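Local coordinates for protein proteolytically activated form of PPO4 Tyrosinase (Agaricus bisporus var. bisporus H97, PDB 4OUA) that hydroxylates monophenols to o-diphenols and oxidises these to reactive o-quinones at a copper centre, the initial step of melanin synthesis, at residues Lys218-Met222 with Leu223-Ala227. Sequence-based numbering, arbitrary orientation.
Sequences KTYNM and LKFNA
The last turn of helix 201-224 is carried by successive i to i+4 backbone bonds, L223 N to T219 O (3.1 Å), K224 N to Y220 O (3.1 Å) and F225 N to N221 O (3.2 Å), the last reaching its acceptor from above the carbonyl plane just as F225 leaves helical geometry. Beyond it, N226 ND2 bonds to N244 O, which holds the departing chain, and approaches M222 O so closely that the detail there is doubtful. K224 CG lies over one face of the Y220 ring in a CH-pi contact, 4.2 Å from the centroid and offset toward the rim, with CD near the hydroxyl end. With CG anti to the backbone N (chi1 -179°), Y220 turns its ring obliquely across the lysine chain, and Y220 OH and K224 NZ converge on D374 OD1, by a hydrogen bond and a salt bridge. A leucine in place of Y220 would probably leave D374 with the lysine but without its hydroxyl partner, and the K224 chain without a ring face to rest on. L223 CD1 meets T219 CG2 at 3.9 Å, while the bent M222 chain brings SD against L223 CD2. T219, M222 and L223 pack on H288 of helix 277-295, T219 and M222 also on V249 of helix 246-258, which bears the copper ligands H250 and H254, whereas Y220 and L223 touch I373 of helix 362-377.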
loop_
_atom_site.group_PDB
_atom_site.type_symbol
_atom_site.label_atom_id
_atom_site.label_comp_id
_atom_site.label_asym_id
_atom_site.label_seq_id
_atom_site.Cartn_x
_atom_site.Cartn_y
_atom_site.Cartn_z
ATOM N N LYS A 218 -0.005 6.407 -18.830
ATOM C CA LYS A 218 -0.647 5.154 -18.455
ATOM C C LYS A 218 -1.693 5.382 -17.368
ATOM O O LYS A 218 -2.790 4.824 -17.421
ATOM C CB LYS A 218 0.383 4.131 -17.973
ATOM C CG LYS A 218 1.232 3.506 -19.066
ATOM C CD LYS A 218 1.840 2.198 -18.577
ATOM C CE LYS A 218 2.838 1.625 -19.570
ATOM N NZ LYS A 218 4.110 2.397 -19.590
ATOM N N THR A 219 -1.341 6.205 -16.383
ATOM C CA THR A 219 -2.232 6.491 -15.265
ATOM C C THR A 219 -3.460 7.268 -15.719
ATOM O O THR A 219 -4.572 7.011 -15.262
ATOM C CB THR A 219 -1.516 7.287 -14.163
ATOM O OG1 THR A 219 -0.347 6.573 -13.739
ATOM C CG2 THR A 219 -2.439 7.492 -12.973
ATOM N N TYR A 220 -3.245 8.221 -16.619
ATOM C CA TYR A 220 -4.328 9.031 -17.165
ATOM C C TYR A 220 -5.395 8.161 -17.821
ATOM O O TYR A 220 -6.573 8.243 -17.472
ATOM C CB TYR A 220 -3.775 10.044 -18.171
ATOM C CG TYR A 220 -4.816 10.953 -18.778
ATOM C CD1 TYR A 220 -5.317 12.038 -18.072
ATOM C CD2 TYR A 220 -5.293 10.733 -20.065
ATOM C CE1 TYR A 220 -6.269 12.874 -18.626
ATOM C CE2 TYR A 220 -6.245 11.566 -20.628
ATOM C CZ TYR A 220 -6.729 12.633 -19.904
ATOM O OH TYR A 220 -7.676 13.461 -20.461
ATOM N N ASN A 221 -4.975 7.321 -18.762
ATOM C CA ASN A 221 -5.900 6.462 -19.497
ATOM C C ASN A 221 -6.601 5.449 -18.598
ATOM O O ASN A 221 -7.719 5.022 -18.885
ATOM C CB ASN A 221 -5.165 5.729 -20.620
ATOM C CG ASN A 221 -4.581 6.675 -21.649
ATOM O OD1 ASN A 221 -5.220 7.652 -22.046
ATOM N ND2 ASN A 221 -3.359 6.395 -22.083
ATOM N N MET A 222 -5.939 5.068 -17.512
ATOM C CA MET A 222 -6.506 4.113 -16.567
ATOM C C MET A 222 -7.668 4.732 -15.805
ATOM O O MET A 222 -8.729 4.123 -15.666
ATOM C CB MET A 222 -5.429 3.626 -15.594
ATOM C CG MET A 222 -5.943 2.760 -14.451
ATOM S SD MET A 222 -6.311 3.707 -12.960
ATOM C CE MET A 222 -4.761 4.569 -12.714
ATOM N N LEU A 223 -7.460 5.953 -15.323
ATOM C CA LEU A 223 -8.447 6.647 -14.506
ATOM C C LEU A 223 -9.678 7.074 -15.299
ATOM O O LEU A 223 -10.809 6.908 -14.843
ATOM C CB LEU A 223 -7.808 7.872 -13.848
ATOM C CG LEU A 223 -6.714 7.583 -12.817
ATOM C CD1 LEU A 223 -6.002 8.863 -12.401
ATOM C CD2 LEU A 223 -7.303 6.874 -11.606
ATOM N N LYS A 224 -9.456 7.622 -16.490
ATOM C CA LYS A 224 -10.541 8.206 -17.272
ATOM C C LYS A 224 -11.366 7.180 -18.043
ATOM O O LYS A 224 -12.584 7.310 -18.141
ATOM C CB LYS A 224 -9.986 9.243 -18.253
ATOM C CG LYS A 224 -9.347 10.451 -17.591
ATOM C CD LYS A 224 -9.557 11.700 -18.427
ATOM C CE LYS A 224 -11.040 11.980 -18.615
ATOM N NZ LYS A 224 -11.292 13.228 -19.389
ATOM N N PHE A 225 -10.706 6.164 -18.589
ATOM C CA PHE A 225 -11.372 5.251 -19.514
ATOM C C PHE A 225 -11.493 3.829 -18.976
ATOM O O PHE A 225 -10.678 2.963 -19.291
ATOM C CB PHE A 225 -10.631 5.245 -20.851
ATOM C CG PHE A 225 -10.308 6.620 -21.362
ATOM C CD1 PHE A 225 -11.306 7.440 -21.862
ATOM C CD2 PHE A 225 -9.009 7.097 -21.332
ATOM C CE1 PHE A 225 -11.014 8.708 -22.329
ATOM C CE2 PHE A 225 -8.710 8.363 -21.799
ATOM C CZ PHE A 225 -9.714 9.170 -22.298
ATOM N N ASN A 226 -12.528 3.605 -18.172
ATOM C CA ASN A 226 -12.835 2.292 -17.610
ATOM C C ASN A 226 -14.287 2.225 -17.150
ATOM O O ASN A 226 -14.595 2.545 -16.002
ATOM C CB ASN A 226 -11.909 1.966 -16.435
ATOM C CG ASN A 226 -10.606 1.335 -16.874
ATOM O OD1 ASN A 226 -10.565 0.164 -17.252
ATOM N ND2 ASN A 226 -9.528 2.108 -16.818
ATOM N N ALA A 227 -15.179 1.815 -18.045
ATOM C CA ALA A 227 -16.603 1.771 -17.732
ATOM C C ALA A 227 -16.969 0.499 -16.971
ATOM O O ALA A 227 -17.688 0.548 -15.974
ATOM C CB ALA A 227 -17.427 1.884 -19.001
#